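Local coordinates for protein citrate lyase, subunit 1 (Methanosaeta concilii, PDB 6HXI) that forms the subunit of ATP citrate lyase that carries its ATP-grasp and citrate-binding regions, an enzyme that probably converts citrate, ATP and CoA to acetyl-CoA and oxaloacetate, at residues G165-L168 / P169-G173; E180-I183 / T184-R188; T318-I321 / L322-T326. All coordinates share one frame; numbering follows the deposited sequence.

Contact 1 (G165-L168 / P169-G173); sequences GSKL and PAELG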
loop_
_atom_site.group_PDB
_atom_site.type_symbol
_atom_site.label_atom_id
_atom_site.label_comp_id
_atom_site.label_asym_id
_atom_site.label_seq_id
_atom_site.Cartn_x
_atom_site.Cartn_y
_atom_site.Cartn_z
ATOM N N GLY C 165 -50.510 -59.283 -10.284
ATOM C CA GLY C 165 -51.635 -60.176 -10.024
ATOM C C GLY C 165 -51.690 -61.370 -10.950
ATOM O O GLY C 165 -51.774 -62.499 -10.469
ATOM N N SER C 166 -51.569 -61.129 -12.280
ATOM C CA SER C 166 -51.512 -62.165 -13.319
ATOM C C SER C 166 -50.201 -62.994 -13.163
ATOM O O SER C 166 -49.163 -62.744 -13.785
ATOM C CB SER C 166 -51.661 -61.552 -14.703
ATOM O OG SER C 166 -52.838 -60.766 -14.750
ATOM N N LYS C 167 -50.306 -63.957 -12.243
ATOM C CA LYS C 167 -49.357 -64.938 -11.750
ATOM C C LYS C 167 -50.121 -66.295 -11.729
ATOM O O LYS C 167 -51.169 -66.410 -12.386
ATOM C CB LYS C 167 -48.974 -64.517 -10.329
ATOM C CG LYS C 167 -47.609 -65.001 -9.855
ATOM C CD LYS C 167 -46.974 -64.057 -8.836
ATOM C CE LYS C 167 -47.711 -63.985 -7.516
ATOM N NZ LYS C 167 -48.778 -62.950 -7.529
ATOM N N LEU C 168 -49.621 -67.304 -10.979
ATOM C CA LEU C 168 -50.220 -68.638 -10.929
ATOM C C LEU C 168 -51.620 -68.680 -10.289
ATOM O O LEU C 168 -51.801 -68.232 -9.151
ATOM C CB LEU C 168 -49.274 -69.653 -10.278
ATOM C CG LEU C 168 -48.128 -70.114 -11.190
ATOM C CD1 LEU C 168 -46.815 -70.200 -10.444
ATOM C CD2 LEU C 168 -48.467 -71.416 -11.925
ATOM N N PRO C 169 -52.626 -69.206 -11.042
ATOM C CA PRO C 169 -54.001 -69.287 -10.497
ATOM C C PRO C 169 -54.163 -70.292 -9.359
ATOM O O PRO C 169 -55.005 -70.078 -8.488
ATOM C CB PRO C 169 -54.849 -69.671 -11.715
ATOM C CG PRO C 169 -53.910 -70.372 -12.634
ATOM C CD PRO C 169 -52.553 -69.766 -12.411
ATOM N N ALA C 170 -53.336 -71.365 -9.358
ATOM C CA ALA C 170 -53.294 -72.436 -8.354
ATOM C C ALA C 170 -53.146 -71.936 -6.902
ATOM O O ALA C 170 -53.553 -72.641 -5.974
ATOM C CB ALA C 170 -52.181 -73.416 -8.690
ATOM N N GLU C 171 -52.567 -70.720 -6.715
ATOM C CA GLU C 171 -52.377 -70.049 -5.423
ATOM C C GLU C 171 -53.716 -69.735 -4.771
ATOM O O GLU C 171 -54.712 -69.536 -5.480
ATOM C CB GLU C 171 -51.629 -68.737 -5.625
ATOM C CG GLU C 171 -50.130 -68.857 -5.509
ATOM C CD GLU C 171 -49.462 -67.621 -6.060
ATOM O OE1 GLU C 171 -49.454 -66.592 -5.348
ATOM O OE2 GLU C 171 -49.032 -67.648 -7.235
ATOM N N LEU C 172 -53.732 -69.642 -3.422
ATOM C CA LEU C 172 -54.948 -69.343 -2.655
ATOM C C LEU C 172 -55.484 -67.937 -2.975
ATOM O O LEU C 172 -54.779 -67.141 -3.594
ATOM C CB LEU C 172 -54.718 -69.532 -1.134
ATOM C CG LEU C 172 -55.210 -70.846 -0.496
ATOM C CD1 LEU C 172 -54.188 -71.967 -0.657
ATOM C CD2 LEU C 172 -55.483 -70.654 0.984
ATOM N N GLY C 173 -56.741 -67.677 -2.608
ATOM C CA GLY C 173 -57.375 -66.383 -2.831
ATOM C C GLY C 173 -56.558 -65.283 -2.188
ATOM O O GLY C 173 -56.033 -64.401 -2.883
#
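Lys167 and Glu171 bring opposite charges near each other without closing a salt bridge: NZ of Lys167 stays 4.3 Å from OE1 of Glu171. What meets the carboxylate is the aliphatic part of the lysine, its CE lying 3.8 Å from Glu171 OE1, and the two side chains cross at about a right angle. The lysine chain starts with CG anti to the backbone N (chi1 -155°) and then bends at its last two torsions, which leaves CE, and not NZ, as the lysine atom nearer to OE1; NZ is hydrogen-bonded elsewhere. Glu171 OE1 is buried with no partner in the model, so the nearby positive charge probably offsets part of its cost.

The apolar contact is that of Leu168 CB with CD of Pro169, at 3.9 Å. On the same CB rests a polar atom, OE2 of Glu171, in van der Waals contact with the methylene at 3.7 Å. That oxygen also comes within 3.4 Å of Leu168 O, two acceptors side by side and no bond between them. Shortening Glu171 to an alanine removes the carboxylate, which would probably leave Lys167 without its nearby counter-charge and open a gap beside Leu168 CB.

Around the pair, Phe133 of strand 128-134 touches Lys167, Leu168 and Glu171, while Val179 of helix 173-192 meets both Lys167 and Glu171. The backbone forms an inverse gamma turn centred on Ser166, then a type I beta turn from Leu168 to Glu171 with Pro169 at its second position, in the loop between strand 149-154 and helix 173-192 of the ATP-grasp region.

Contact 2 (E180-I183 / T184-R188); sequences EEFI and TALWR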
loop_
_atom_site.group_PDB
_atom_site.type_symbol
_atom_site.label_atom_id
_atom_site.label_comp_id
_atom_site.label_asym_id
_atom_site.label_seq_id
_atom_site.Cartn_x
_atom_site.Cartn_y
_atom_site.Cartn_z
ATOM N N GLU C 180 -48.231 -61.442 -4.549
ATOM C CA GLU C 180 -48.212 -60.293 -5.470
ATOM C C GLU C 180 -47.582 -59.098 -4.739
ATOM O O GLU C 180 -46.647 -58.503 -5.259
ATOM C CB GLU C 180 -49.654 -59.965 -5.922
ATOM C CG GLU C 180 -49.840 -58.638 -6.644
ATOM C CD GLU C 180 -51.280 -58.259 -6.944
ATOM O OE1 GLU C 180 -52.161 -58.506 -6.088
ATOM O OE2 GLU C 180 -51.527 -57.685 -8.029
ATOM N N GLU C 181 -48.052 -58.818 -3.501
ATOM C CA GLU C 181 -47.578 -57.747 -2.636
ATOM C C GLU C 181 -46.138 -57.993 -2.168
ATOM O O GLU C 181 -45.344 -57.038 -2.118
ATOM C CB GLU C 181 -48.529 -57.548 -1.444
ATOM C CG GLU C 181 -49.676 -56.589 -1.747
ATOM C CD GLU C 181 -51.057 -56.949 -1.215
ATOM O OE1 GLU C 181 -51.204 -57.128 0.018
ATOM O OE2 GLU C 181 -52.007 -56.997 -2.032
ATOM N N PHE C 182 -45.802 -59.267 -1.841
ATOM C CA PHE C 182 -44.468 -59.635 -1.378
ATOM C C PHE C 182 -43.396 -59.489 -2.453
ATOM O O PHE C 182 -42.309 -58.953 -2.161
ATOM C CB PHE C 182 -44.450 -61.044 -0.746
ATOM C CG PHE C 182 -43.066 -61.607 -0.516
ATOM C CD1 PHE C 182 -42.231 -61.069 0.455
ATOM C CD2 PHE C 182 -42.565 -62.618 -1.329
ATOM C CE1 PHE C 182 -40.936 -61.553 0.632
ATOM C CE2 PHE C 182 -41.265 -63.098 -1.156
ATOM C CZ PHE C 182 -40.464 -62.566 -0.170
ATOM N N ILE C 183 -43.681 -59.959 -3.684
ATOM C CA ILE C 183 -42.697 -59.901 -4.782
ATOM C C ILE C 183 -42.581 -58.465 -5.338
ATOM O O ILE C 183 -41.509 -58.093 -5.832
ATOM C CB ILE C 183 -42.900 -60.992 -5.872
ATOM C CG1 ILE C 183 -44.104 -60.703 -6.802
ATOM C CG2 ILE C 183 -43.000 -62.401 -5.225
ATOM C CD1 ILE C 183 -44.182 -61.664 -8.027
ATOM N N THR C 184 -43.662 -57.643 -5.178
ATOM C CA THR C 184 -43.681 -56.225 -5.574
ATOM C C THR C 184 -42.746 -55.452 -4.634
ATOM O O THR C 184 -41.971 -54.617 -5.099
ATOM C CB THR C 184 -45.133 -55.678 -5.624
ATOM O OG1 THR C 184 -45.813 -56.308 -6.713
ATOM C CG2 THR C 184 -45.206 -54.163 -5.820
ATOM N N ALA C 185 -42.817 -55.761 -3.318
ATOM C CA ALA C 185 -41.987 -55.187 -2.256
ATOM C C ALA C 185 -40.532 -55.636 -2.423
ATOM O O ALA C 185 -39.617 -54.828 -2.254
ATOM C CB ALA C 185 -42.511 -55.627 -0.899
ATOM N N LEU C 186 -40.332 -56.923 -2.782
ATOM C CA LEU C 186 -39.013 -57.520 -2.997
ATOM C C LEU C 186 -38.281 -56.843 -4.145
ATOM O O LEU C 186 -37.077 -56.622 -4.029
ATOM C CB LEU C 186 -39.098 -59.034 -3.216
ATOM C CG LEU C 186 -37.783 -59.806 -3.051
ATOM C CD1 LEU C 186 -37.444 -59.990 -1.589
ATOM C CD2 LEU C 186 -37.865 -61.154 -3.736
ATOM N N TRP C 187 -39.014 -56.475 -5.226
ATOM C CA TRP C 187 -38.454 -55.730 -6.360
ATOM C C TRP C 187 -37.998 -54.334 -5.908
ATOM O O TRP C 187 -36.929 -53.885 -6.312
ATOM C CB TRP C 187 -39.445 -55.599 -7.528
ATOM C CG TRP C 187 -38.848 -54.820 -8.663
ATOM C CD1 TRP C 187 -37.927 -55.263 -9.566
ATOM C CD2 TRP C 187 -39.006 -53.419 -8.906
ATOM N NE1 TRP C 187 -37.538 -54.235 -10.392
ATOM C CE2 TRP C 187 -38.165 -53.084 -9.993
ATOM C CE3 TRP C 187 -39.752 -52.401 -8.286
ATOM C CZ2 TRP C 187 -38.101 -51.788 -10.518
ATOM C CZ3 TRP C 187 -39.700 -51.120 -8.812
ATOM C CH2 TRP C 187 -38.878 -50.821 -9.912
ATOM N N ARG C 188 -38.814 -53.655 -5.079
ATOM C CA ARG C 188 -38.512 -52.318 -4.562
ATOM C C ARG C 188 -37.270 -52.399 -3.683
ATOM O O ARG C 188 -36.374 -51.568 -3.803
ATOM C CB ARG C 188 -39.722 -51.758 -3.790
ATOM C CG ARG C 188 -40.958 -51.546 -4.652
ATOM C CD ARG C 188 -41.951 -50.640 -3.941
ATOM N NE ARG C 188 -43.317 -50.795 -4.448
ATOM C CZ ARG C 188 -43.819 -50.147 -5.499
ATOM N NH1 ARG C 188 -43.059 -49.315 -6.205
ATOM N NH2 ARG C 188 -45.074 -50.351 -5.872
#
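Glu180 O accepts two hydrogen bonds from one residue, Thr184. The hydroxyl OG1 of Thr184 donates to Glu180 O over 2.8 Å, and the amide N of Thr184 reaches the same oxygen at 3.1 Å. The two donors come from opposite faces of the carbonyl plane, each tilted from it by about 30°. The hydroxyl is placed by its torsion: with OG1 beside the backbone N and anti to the carbonyl carbon (chi1 -68°), it turns back along the helix to the preceding turn, and CG2 takes the place anti to the N.

The next three rungs are ordinary i to i+4 helix bonds. Ala185 N donates to Glu181 O, Leu186 N to Phe182 O at 2.9 Å, and Trp187 N to Ile183 O.

Among side chains the contact is looser. Phe182 and Leu186, one turn apart, meet where CZ of the ring approaches CD1 of the leucine at 4.2 Å, obliquely.

Phe182, Ile183 and Leu186 all pack on Val120 of strand 118-125; Ile183 also touches Ile151 of strand 149-154, and Phe182 meets the ring of Phe203. The indole NE1 of Trp187 is hydrogen-bonded to Asp129 OD2. Threonine hydroxyls within alpha helices commonly bond back in this way to the carbonyl four residues earlier. Helix 173-192 here sets an apolar side, with Phe182, Ile183 and Leu186, against the antiparallel sheet of the ATP-grasp region, while the acidic Glu180 and Glu181 lie on a more exposed side.

Contact 3 (T318-I321 / L322-T326); sequences TCTI and LDLMT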
loop_
_atom_site.group_PDB
_atom_site.type_symbol
_atom_site.label_atom_id
_atom_site.label_comp_id
_atom_site.label_asym_id
_atom_site.label_seq_id
_atom_site.Cartn_x
_atom_site.Cartn_y
_atom_site.Cartn_z
ATOM N N THR C 318 3.076 -51.243 -6.468
ATOM C CA THR C 318 4.323 -51.917 -6.840
ATOM C C THR C 318 5.013 -52.472 -5.597
ATOM O O THR C 318 5.565 -53.569 -5.662
ATOM C CB THR C 318 5.243 -50.998 -7.695
ATOM O OG1 THR C 318 4.504 -50.424 -8.772
ATOM C CG2 THR C 318 6.454 -51.740 -8.279
ATOM N N CYS C 319 4.957 -51.731 -4.468
ATOM C CA CYS C 319 5.527 -52.139 -3.175
ATOM C C CYS C 319 4.835 -53.404 -2.679
ATOM O O CYS C 319 5.501 -54.288 -2.143
ATOM C CB CYS C 319 5.408 -51.016 -2.145
ATOM S SG CYS C 319 6.703 -49.755 -2.262
ATOM N N THR C 320 3.498 -53.486 -2.873
ATOM C CA THR C 320 2.671 -54.633 -2.485
ATOM C C THR C 320 3.055 -55.887 -3.278
ATOM O O THR C 320 3.252 -56.939 -2.671
ATOM C CB THR C 320 1.177 -54.298 -2.609
ATOM O OG1 THR C 320 0.926 -53.063 -1.958
ATOM C CG2 THR C 320 0.283 -55.369 -2.003
ATOM N N ILE C 321 3.147 -55.768 -4.628
ATOM C CA ILE C 321 3.522 -56.869 -5.527
ATOM C C ILE C 321 4.931 -57.350 -5.190
ATOM O O ILE C 321 5.124 -58.556 -5.012
ATOM C CB ILE C 321 3.337 -56.508 -7.036
ATOM C CG1 ILE C 321 1.827 -56.436 -7.396
ATOM C CG2 ILE C 321 4.102 -57.499 -7.963
ATOM C CD1 ILE C 321 1.507 -55.950 -8.769
ATOM N N LEU C 322 5.890 -56.401 -5.040
ATOM C CA LEU C 322 7.280 -56.710 -4.698
ATOM C C LEU C 322 7.385 -57.421 -3.372
ATOM O O LEU C 322 8.081 -58.426 -3.294
ATOM C CB LEU C 322 8.184 -55.472 -4.726
ATOM C CG LEU C 322 8.441 -54.875 -6.102
ATOM C CD1 LEU C 322 8.996 -53.514 -5.983
ATOM C CD2 LEU C 322 9.345 -55.754 -6.937
ATOM N N ASP C 323 6.642 -56.951 -2.355
ATOM C CA ASP C 323 6.614 -57.559 -1.022
ATOM C C ASP C 323 6.291 -59.039 -1.106
ATOM O O ASP C 323 7.093 -59.851 -0.663
ATOM C CB ASP C 323 5.608 -56.846 -0.088
ATOM C CG ASP C 323 5.526 -57.425 1.317
ATOM O OD1 ASP C 323 6.555 -57.943 1.811
ATOM O OD2 ASP C 323 4.440 -57.355 1.925
ATOM N N LEU C 324 5.135 -59.377 -1.707
ATOM C CA LEU C 324 4.610 -60.736 -1.879
ATOM C C LEU C 324 5.528 -61.664 -2.684
ATOM O O LEU C 324 5.555 -62.868 -2.432
ATOM C CB LEU C 324 3.226 -60.677 -2.533
ATOM C CG LEU C 324 2.084 -60.117 -1.689
ATOM C CD1 LEU C 324 0.987 -59.548 -2.584
ATOM C CD2 LEU C 324 1.526 -61.176 -0.752
ATOM N N MET C 325 6.257 -61.095 -3.652
ATOM C CA MET C 325 7.198 -61.746 -4.561
ATOM C C MET C 325 8.569 -62.063 -3.904
ATOM O O MET C 325 9.316 -62.893 -4.425
ATOM C CB MET C 325 7.422 -60.791 -5.737
ATOM C CG MET C 325 7.862 -61.449 -6.994
ATOM S SD MET C 325 7.858 -60.279 -8.370
ATOM C CE MET C 325 8.458 -61.359 -9.655
ATOM N N THR C 326 8.909 -61.376 -2.799
ATOM C CA THR C 326 10.211 -61.484 -2.130
ATOM C C THR C 326 10.156 -62.210 -0.765
ATOM O O THR C 326 11.154 -62.236 -0.032
ATOM C CB THR C 326 10.854 -60.098 -2.017
ATOM O OG1 THR C 326 10.009 -59.241 -1.249
ATOM C CG2 THR C 326 11.174 -59.474 -3.384
#
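Thr318 O receives the amide of Leu322 at 2.9 Å, in a bond with an N-H...O angle of 165°. The leucine side chain closes over the same carbonyl: its CG lies 3.2 Å from Thr318 O, and CD1 passes on to touch CG2 of Thr318 at 3.9 Å. These two side chains run side by side and point the same way, an apolar pair one helical turn apart.

The same pattern continues along the helix. Asp323 N donates to Cys319 O, Leu324 N to Thr320 O at 3.2 Å with a nearly straight 174° bond, and Met325 N to Ile321 O. Each of the four carbonyls of 318-321 is thus satisfied by an amide four residues on. CG of Leu324 sits 3.5 Å from Thr320 O, placed there by a first torsion that sets it beside the backbone N (chi1 -70°).

The polar side chains find their partners mostly outside this pairing: the buried hydroxyls Thr318 OG1 and Thr320 OG1 turn to carbonyls of the preceding turn, hydrogen-bonding to Thr314 O and His316 O, and Asp323 OD2 forms a salt bridge with Arg327, just beyond the segment. Further on, Thr326 N is bonded to Asp323 O at 3.2 Å.

Helix 311-325 is enclosed on several sides: Thr320 and Leu324 face helix 246-256, Thr318 and Leu322 pack on helix 348-361, and Ile321, Leu324 and Met325 touch Trp274 of strand 273-275, a strand of the parallel sheet in the citrate-binding region.

In the fold
Contacts 1 and 2 are consecutive in the ATP-grasp region and touch: Lys167 CD packs on Ile183 CD1 at 3.8 Å, joining the loop to helix 173-192. Contact 3 lies in the citrate-binding region, its centre about 49 Å from that of contact 2, on the opposite side of the chain's centre. The partly buried loop of contact 1 has no hydrogen bond between its segments and is joined across them by near charges and methylene contacts, whereas the two buried helical contacts are held by regular backbone bonds. They differ in setting: contact 2 backs onto an antiparallel sheet, while contact 3 lies among two helices and a strand of a parallel sheet.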